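Side-chain contacts in PHOX (Pseudomonas fluorescens, PDB 4A9V), which is an alkaline phosphatase of beta-propeller fold that hydrolyses phosphate monoesters, probably by means of its iron-calcium cofactor: residues A[74-77]-A[83-86]; A[117-122]-A[250-255]; A[482-487]-A[540-545]. One frame throughout, in Å; residues are numbered along the deposited sequence.

Contact 1: A[74-77]-A[83-86]; sequences FEFP and ALMA. With EDO (1,2-ethanediol), chain O.
F74 and L84 face each other as a hydrogen-bonded pair near the turn of the antiparallel beta hairpin formed by strands 68-76 and 82-89, part of a sheet of the PhoX beta-propeller. F74 N donates a hydrogen bond to L84 O at 2.7 Å, almost straight (174°), and L84 N returns a bond to F74 O at 3.0 Å. The tight part lies on the face carrying these two side chains. CG of F74 stands beside the backbone N (chi1 -66°), which sends the ring along the strands until CE1 comes to 4.4 Å from A86 CB; L84 O lies at the ring edge, in its plane. F74 also rests on Y189 and F255 and makes a cation-pi contact with K183. The L84 CD2 methyl also meets the edge of the F76 ring, 4.3 Å from F76 CD2. With CG anti to the backbone N (chi1 -158°), the F76 ring turns its CD2 edge to this methyl; Y139 packs edge-to-face with the ring and R82 adds a cation-pi contact. At the next, non-hydrogen-bonded pair, E75 and A83, the side chains diverge: A83 is buried, its CB 3.4 Å from F74 O, whereas E75 leaves the hairpin for solvent, on the loose side. A 1,2-ethanediol, probably left from crystallisation and also bonded to K183 NZ, sits between E75 and the edge of the F74 ring. Its O1 accepts from E75 N at 2.8 Å and, in one of the two modelled conformers of E75, makes a weak bond of 2.9 Å to E75 OE2.

Contact 2: A[117-122]-A[250-255]; sequences EGVSVI and VEIDPF
E251 OE2, on the strand that brings I252 against V119, is gripped by two groups, W186 NE1 and T188 OG1, while OE1 of the same carboxylate forms a salt bridge with R264 NE. E251 points to the far side of its strand, and the next residue, I252, faces strand 118-127. I252 and V119 meet tip to tip. CG1 of I252 stands anti to the carbonyl carbon (chi1 -66°) and the chain runs on extended, so that CD1 lands 3.7 Å from V119 CG2 and 4.1 Å from V119 CB. I143 and T191 help to enclose this pair, touching I252 and V119 respectively. The backbones stay well apart, with 9.2 Å between V119 CA and I252 CA: this is packing between two sheets of the beta-propeller, the four-stranded one that contains 118-127 and the six-stranded one that contains 249-252, joined here by apolar side chains. Further along, the chain leaves strand 249-252 and comes closer. V121 and P254 cross at about a right angle, the V121 CG1 methyl reaching P254 CB at 4.0 Å and lying 4.1 Å from P254 O. P254 is the middle residue of an Asx turn: F255 N donates to D253 OD1 at 3.0 Å, a bent bond (141°) that meets the oxygen from above the carboxylate plane, 44° out of it.

Contact 3: A[482-487]-A[540-545]; sequences GFDKAG and PDQKTL
Residues 484-487 form a type I beta turn, closed by G487 N to D484 O at 3.0 Å, and this turn faces the loop 540-543. The Q542 chain bends at chi2 (-73°) and brings its amide alongside the K485 chain, the two crossing obliquely, with CD of Q542 3.6 Å from K485 CG. OE1 is held twice: K485 N donates to it at 2.9 Å from 32° off the carbonyl plane, and a water that accepts from A486 N donates to it at 2.7 Å. K485 itself runs fully extended across the amide to place NZ 2.9 Å from P540 O, an oxygen that Q542 NE2 also reaches by a weak bond. Were Q542 an alanine, K485 N and the water would probably lose their common acceptor, and the K485 chain, without the amide along it, would be held to the loop mainly through P540 O. D484 OD2 forms a salt bridge with R488 NE and a hydrogen bond with W490 NE1. The contact thus joins the turn of the hairpin 478-483/489-493 to the loop connecting strands 532-538 and 544-550 of another antiparallel sheet, whose F538 touches D484.

From the N terminus, contact 1 closes first, a hairpin loop of five residues between its segments. Contact 2 then opens on the strand next to 82-89 and closes a loop of 127 residues, bringing the six-stranded sheet of 249-252 against the four-stranded sheet of contact 1. Contact 3 opens much later and spans 52 residues between two further sheets. The three follow in series; none nests in or crosses another. Contact 1 is the middle piece: M85 N lies 2.8 Å from I122 O, a probable hydrogen bond to contact 2, while E75 CG packs 3.4 Å from P540 CG of contact 3. Contacts 2 and 3 stay about 10 Å apart at their nearest atoms.

Contact 1: A[74-77]-A[83-86]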
loop_
_atom_site.group_PDB
_atom_site.type_symbol
_atom_site.label_atom_id
_atom_site.label_comp_id
_atom_site.label_asym_id
_atom_site.label_seq_id
_atom_site.Cartn_x
_atom_site.Cartn_y
_atom_site.Cartn_z
ATOM N N PHE A 74 -15.471 -3.242 -5.783
ATOM C CA PHE A 74 -15.885 -3.918 -7.003
ATOM C C PHE A 74 -17.396 -3.811 -7.138
ATOM O O PHE A 74 -18.141 -4.309 -6.304
ATOM C CB PHE A 74 -15.490 -5.399 -6.945
ATOM C CG PHE A 74 -14.003 -5.629 -6.932
ATOM C CD1 PHE A 74 -13.273 -5.528 -5.757
ATOM C CD2 PHE A 74 -13.328 -5.924 -8.107
ATOM C CE1 PHE A 74 -11.901 -5.699 -5.761
ATOM C CE2 PHE A 74 -11.951 -6.092 -8.115
ATOM C CZ PHE A 74 -11.241 -5.977 -6.939
ATOM N N GLU A 75 -17.848 -3.176 -8.209
ATOM C CA GLU A 75 -19.257 -3.179 -8.621
ATOM C C GLU A 75 -19.783 -4.599 -8.640
ATOM O O GLU A 75 -19.121 -5.470 -9.180
ATOM C CB GLU A 75 -19.376 -2.611 -10.037
ATOM C CG GLU A 75 -19.130 -1.117 -10.133
ATOM C CD GLU A 75 -18.837 -0.664 -11.550
ATOM O OE1 GLU A 75 -19.783 -0.601 -12.361
ATOM O OE2 GLU A 75 -17.662 -0.362 -11.849
ATOM N N PHE A 76 -20.984 -4.832 -8.130
ATOM C CA PHE A 76 -21.568 -6.154 -8.177
ATOM C C PHE A 76 -22.363 -6.312 -9.472
ATOM O O PHE A 76 -23.311 -5.576 -9.707
ATOM C CB PHE A 76 -22.481 -6.357 -6.964
ATOM C CG PHE A 76 -22.725 -7.794 -6.630
ATOM C CD1 PHE A 76 -23.611 -8.546 -7.379
ATOM C CD2 PHE A 76 -22.014 -8.415 -5.618
ATOM C CE1 PHE A 76 -23.788 -9.891 -7.126
ATOM C CE2 PHE A 76 -22.196 -9.761 -5.348
ATOM C CZ PHE A 76 -23.101 -10.493 -6.092
ATOM N N PRO A 77 -21.925 -7.205 -10.372
ATOM C CA PRO A 77 -22.619 -7.311 -11.654
ATOM C C PRO A 77 -24.122 -7.543 -11.482
ATOM O O PRO A 77 -24.534 -8.401 -10.710
ATOM C CB PRO A 77 -21.935 -8.512 -12.320
ATOM C CG PRO A 77 -20.563 -8.521 -11.729
ATOM C CD PRO A 77 -20.770 -8.115 -10.298
ATOM N N ALA A 83 -22.046 -4.119 -3.629
ATOM C CA ALA A 83 -20.649 -4.073 -4.065
ATOM C C ALA A 83 -19.851 -4.973 -3.140
ATOM O O ALA A 83 -20.292 -5.285 -2.032
ATOM C CB ALA A 83 -20.108 -2.653 -4.021
ATOM N N LEU A 84 -18.679 -5.399 -3.595
ATOM C CA LEU A 84 -17.714 -6.032 -2.712
ATOM C C LEU A 84 -16.557 -5.076 -2.490
ATOM O O LEU A 84 -16.163 -4.347 -3.387
ATOM C CB LEU A 84 -17.188 -7.351 -3.297
ATOM C CG LEU A 84 -18.238 -8.406 -3.642
ATOM C CD1 LEU A 84 -17.526 -9.680 -4.065
ATOM C CD2 LEU A 84 -19.167 -8.676 -2.465
ATOM N N MET A 85 -15.986 -5.118 -1.294
ATOM C CA MET A 85 -14.739 -4.428 -1.024
ATOM C C MET A 85 -13.714 -5.438 -0.545
ATOM O O MET A 85 -14.030 -6.309 0.259
ATOM C CB MET A 85 -14.953 -3.351 0.037
ATOM C CG MET A 85 -15.871 -2.251 -0.437
ATOM S SD MET A 85 -16.170 -0.936 0.766
ATOM C CE MET A 85 -14.596 -0.082 0.762
ATOM N N ALA A 86 -12.496 -5.338 -1.066
ATOM C CA ALA A 86 -11.384 -6.118 -0.570
ATOM C C ALA A 86 -10.443 -5.142 0.113
ATOM O O ALA A 86 -10.029 -4.142 -0.487
ATOM C CB ALA A 86 -10.678 -6.823 -1.718
HETATM C C1 EDO O . -16.259 -2.925 -10.961
HETATM O O1 EDO O . -16.114 -1.840 -9.886
HETATM C C2 EDO O . -15.018 -3.825 -10.925
HETATM O O2 EDO O . -15.383 -5.167 -11.293
#

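Contact 2: A[117-122]-A[250-255]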
loop_
_atom_site.group_PDB
_atom_site.type_symbol
_atom_site.label_atom_id
_atom_site.label_comp_id
_atom_site.label_asym_id
_atom_site.label_seq_id
_atom_site.Cartn_x
_atom_site.Cartn_y
_atom_site.Cartn_z
ATOM N N GLU A 117 -3.791 -10.181 10.036
ATOM C CA GLU A 117 -3.203 -9.654 8.812
ATOM C C GLU A 117 -3.755 -10.396 7.609
ATOM O O GLU A 117 -4.319 -11.479 7.744
ATOM C CB GLU A 117 -1.682 -9.771 8.871
ATOM C CG GLU A 117 -1.119 -9.118 10.130
ATOM C CD GLU A 117 0.388 -9.012 10.202
ATOM O OE1 GLU A 117 1.091 -9.238 9.203
ATOM O OE2 GLU A 117 0.871 -8.725 11.321
ATOM N N GLY A 118 -3.598 -9.795 6.437
ATOM C CA GLY A 118 -4.069 -10.399 5.198
ATOM C C GLY A 118 -5.058 -9.485 4.511
ATOM O O GLY A 118 -4.780 -8.298 4.306
ATOM N N VAL A 119 -6.207 -10.046 4.145
ATOM C CA VAL A 119 -7.256 -9.322 3.449
ATOM C C VAL A 119 -8.594 -9.682 4.086
ATOM O O VAL A 119 -8.817 -10.817 4.518
ATOM C CB VAL A 119 -7.246 -9.640 1.934
ATOM C CG1 VAL A 119 -8.413 -8.980 1.217
ATOM C CG2 VAL A 119 -5.927 -9.195 1.314
ATOM N N SER A 120 -9.477 -8.693 4.149
ATOM C CA SER A 120 -10.884 -8.913 4.477
ATOM C C SER A 120 -11.723 -8.551 3.257
ATOM O O SER A 120 -11.672 -7.419 2.785
ATOM C CB SER A 120 -11.290 -8.011 5.642
ATOM O OG SER A 120 -10.543 -8.284 6.801
ATOM N N VAL A 121 -12.448 -9.528 2.717
ATOM C CA VAL A 121 -13.424 -9.275 1.662
ATOM C C VAL A 121 -14.799 -9.157 2.303
ATOM O O VAL A 121 -15.178 -10.006 3.114
ATOM C CB VAL A 121 -13.450 -10.413 0.620
ATOM C CG1 VAL A 121 -14.447 -10.102 -0.489
ATOM C CG2 VAL A 121 -12.065 -10.651 0.045
ATOM N N ILE A 122 -15.486 -8.055 2.011
ATOM C CA ILE A 122 -16.804 -7.801 2.577
ATOM C C ILE A 122 -17.790 -7.376 1.504
ATOM O O ILE A 122 -17.415 -6.755 0.512
ATOM C CB ILE A 122 -16.760 -6.733 3.689
ATOM C CG1 ILE A 122 -16.359 -5.358 3.141
ATOM C CG2 ILE A 122 -15.839 -7.179 4.819
ATOM C CD1 ILE A 122 -16.451 -4.252 4.175
ATOM N N VAL A 250 -0.109 -10.590 -4.650
ATOM C CA VAL A 250 -0.998 -11.735 -4.539
ATOM C C VAL A 250 -2.351 -11.382 -5.156
ATOM O O VAL A 250 -2.923 -10.337 -4.860
ATOM C CB VAL A 250 -1.186 -12.120 -3.056
ATOM C CG1 VAL A 250 -2.081 -13.340 -2.931
ATOM C CG2 VAL A 250 0.158 -12.370 -2.397
ATOM N N GLU A 251 -2.840 -12.235 -6.051
ATOM C CA GLU A 251 -4.084 -12.002 -6.769
ATOM C C GLU A 251 -5.218 -12.817 -6.138
ATOM O O GLU A 251 -5.089 -14.027 -5.899
ATOM C CB GLU A 251 -3.912 -12.371 -8.245
ATOM C CG GLU A 251 -5.114 -12.005 -9.100
ATOM C CD GLU A 251 -4.892 -12.169 -10.595
ATOM O OE1 GLU A 251 -3.862 -12.752 -10.996
ATOM O OE2 GLU A 251 -5.806 -11.800 -11.364
ATOM N N ILE A 252 -6.308 -12.115 -5.839
ATOM C CA ILE A 252 -7.485 -12.652 -5.166
ATOM C C ILE A 252 -8.722 -12.400 -6.025
ATOM O O ILE A 252 -8.912 -11.300 -6.537
ATOM C CB ILE A 252 -7.670 -11.953 -3.796
ATOM C CG1 ILE A 252 -6.516 -12.304 -2.848
ATOM C CG2 ILE A 252 -9.018 -12.290 -3.166
ATOM C CD1 ILE A 252 -6.353 -11.353 -1.677
ATOM N N ASP A 253 -9.581 -13.412 -6.131
ATOM C CA ASP A 253 -10.875 -13.253 -6.778
ATOM C C ASP A 253 -11.958 -13.044 -5.725
ATOM O O ASP A 253 -12.385 -14.001 -5.085
ATOM C CB ASP A 253 -11.198 -14.488 -7.617
ATOM C CG ASP A 253 -12.511 -14.360 -8.369
ATOM O OD1 ASP A 253 -13.224 -13.350 -8.173
ATOM O OD2 ASP A 253 -12.853 -15.292 -9.136
ATOM N N PRO A 254 -12.392 -11.792 -5.523
ATOM C CA PRO A 254 -13.347 -11.556 -4.445
ATOM C C PRO A 254 -14.719 -12.170 -4.717
ATOM O O PRO A 254 -15.517 -12.318 -3.797
ATOM C CB PRO A 254 -13.439 -10.030 -4.387
ATOM C CG PRO A 254 -13.114 -9.582 -5.774
ATOM C CD PRO A 254 -12.097 -10.564 -6.285
ATOM N N PHE A 255 -15.018 -12.472 -5.975
ATOM C CA PHE A 255 -16.316 -13.040 -6.324
ATOM C C PHE A 255 -16.366 -14.567 -6.230
ATOM O O PHE A 255 -17.410 -15.166 -6.485
ATOM C CB PHE A 255 -16.748 -12.573 -7.713
ATOM C CG PHE A 255 -17.108 -11.118 -7.766
ATOM C CD1 PHE A 255 -18.375 -10.689 -7.403
ATOM C CD2 PHE A 255 -16.166 -10.167 -8.123
ATOM C CE1 PHE A 255 -18.699 -9.346 -7.400
ATOM C CE2 PHE A 255 -16.490 -8.822 -8.124
ATOM C CZ PHE A 255 -17.749 -8.410 -7.747
#

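Contact 3: A[482-487]-A[540-545]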
loop_
_atom_site.group_PDB
_atom_site.type_symbol
_atom_site.label_atom_id
_atom_site.label_comp_id
_atom_site.label_asym_id
_atom_site.label_seq_id
_atom_site.Cartn_x
_atom_site.Cartn_y
_atom_site.Cartn_z
ATOM N N GLY A 482 -5.219 8.396 -4.660
ATOM C CA GLY A 482 -6.306 7.838 -5.448
ATOM C C GLY A 482 -6.842 8.880 -6.395
ATOM O O GLY A 482 -6.986 10.030 -6.019
ATOM N N PHE A 483 -7.213 8.468 -7.599
ATOM C CA PHE A 483 -7.997 9.311 -8.494
ATOM C C PHE A 483 -9.467 8.961 -8.365
ATOM O O PHE A 483 -9.824 7.787 -8.218
ATOM C CB PHE A 483 -7.563 9.121 -9.950
ATOM C CG PHE A 483 -6.463 10.049 -10.379
ATOM C CD1 PHE A 483 -6.734 11.382 -10.628
ATOM C CD2 PHE A 483 -5.168 9.582 -10.570
ATOM C CE1 PHE A 483 -5.740 12.239 -11.030
ATOM C CE2 PHE A 483 -4.164 10.446 -10.963
ATOM C CZ PHE A 483 -4.457 11.769 -11.220
ATOM N N ASP A 484 -10.326 9.958 -8.529
ATOM C CA ASP A 484 -11.719 9.697 -8.827
ATOM C C ASP A 484 -11.989 9.902 -10.311
ATOM O O ASP A 484 -11.100 10.276 -11.084
ATOM C CB ASP A 484 -12.653 10.539 -7.942
ATOM C CG ASP A 484 -12.463 12.031 -8.115
ATOM O OD1 ASP A 484 -12.083 12.472 -9.215
ATOM O OD2 ASP A 484 -12.810 12.762 -7.157
ATOM N N LYS A 485 -13.204 9.582 -10.737
ATOM C CA LYS A 485 -13.532 9.573 -12.159
ATOM C C LYS A 485 -13.418 10.963 -12.772
ATOM O O LYS A 485 -13.104 11.102 -13.950
ATOM C CB LYS A 485 -14.943 9.020 -12.379
ATOM C CG LYS A 485 -15.059 7.527 -12.126
ATOM C CD LYS A 485 -16.487 7.052 -12.313
ATOM C CE LYS A 485 -16.624 5.567 -12.033
ATOM N NZ LYS A 485 -18.027 5.096 -12.192
ATOM N N ALA A 486 -13.655 11.995 -11.969
ATOM C CA ALA A 486 -13.561 13.369 -12.443
ATOM C C ALA A 486 -12.122 13.808 -12.676
ATOM O O ALA A 486 -11.891 14.817 -13.332
ATOM C CB ALA A 486 -14.237 14.307 -11.460
ATOM N N GLY A 487 -11.167 13.105 -12.074
ATOM C CA GLY A 487 -9.760 13.459 -12.214
ATOM C C GLY A 487 -9.180 14.258 -11.060
ATOM O O GLY A 487 -8.088 14.808 -11.183
ATOM N N PRO A 540 -19.398 3.609 -7.198
ATOM C CA PRO A 540 -19.406 3.899 -8.632
ATOM C C PRO A 540 -19.979 5.274 -8.971
ATOM O O PRO A 540 -19.429 5.973 -9.830
ATOM C CB PRO A 540 -20.237 2.755 -9.209
ATOM C CG PRO A 540 -19.926 1.617 -8.292
ATOM C CD PRO A 540 -19.834 2.229 -6.919
ATOM N N ASP A 541 -20.977 5.720 -8.211
ATOM C CA ASP A 541 -21.584 7.020 -8.450
ATOM C C ASP A 541 -20.817 8.199 -7.848
ATOM O O ASP A 541 -21.202 9.345 -8.072
ATOM C CB ASP A 541 -23.057 7.034 -7.999
ATOM C CG ASP A 541 -23.234 6.976 -6.478
ATOM O OD1 ASP A 541 -22.233 7.022 -5.727
ATOM O OD2 ASP A 541 -24.396 6.861 -6.029
ATOM N N GLN A 542 -19.696 7.915 -7.181
ATOM C CA GLN A 542 -18.769 8.942 -6.702
ATOM C C GLN A 542 -19.347 9.785 -5.570
ATOM O O GLN A 542 -18.744 10.788 -5.169
ATOM C CB GLN A 542 -18.294 9.839 -7.846
ATOM C CG GLN A 542 -17.835 9.091 -9.090
ATOM C CD GLN A 542 -16.500 8.404 -8.900
ATOM O OE1 GLN A 542 -15.456 9.032 -9.048
ATOM N NE2 GLN A 542 -16.523 7.095 -8.688
ATOM N N LYS A 543 -20.456 9.327 -4.990
ATOM C CA LYS A 543 -21.102 10.040 -3.892
ATOM C C LYS A 543 -20.663 9.553 -2.507
ATOM O O LYS A 543 -20.978 10.183 -1.498
ATOM C CB LYS A 543 -22.621 9.963 -4.044
ATOM C CG LYS A 543 -23.115 10.681 -5.281
ATOM C CD LYS A 543 -24.597 10.460 -5.478
ATOM C CE LYS A 543 -25.107 11.226 -6.682
ATOM N NZ LYS A 543 -26.540 10.924 -6.951
ATOM N N THR A 544 -19.930 8.444 -2.464
ATOM C CA THR A 544 -19.311 7.979 -1.233
ATOM C C THR A 544 -17.829 7.744 -1.472
ATOM O O THR A 544 -17.434 7.093 -2.437
ATOM C CB THR A 544 -19.957 6.678 -0.708
ATOM O OG1 THR A 544 -21.362 6.882 -0.530
ATOM C CG2 THR A 544 -19.349 6.265 0.619
ATOM N N LEU A 545 -17.015 8.338 -0.607
ATOM C CA LEU A 545 -15.579 8.112 -0.582
ATOM C C LEU A 545 -15.272 7.295 0.662
ATOM O O LEU A 545 -15.606 7.710 1.772
ATOM C CB LEU A 545 -14.844 9.469 -0.549
ATOM C CG LEU A 545 -13.309 9.484 -0.680
ATOM C CD1 LEU A 545 -12.810 10.906 -0.913
ATOM C CD2 LEU A 545 -12.623 8.895 0.541
HETATM O O HOH W 1 -15.664 11.706 -9.565
#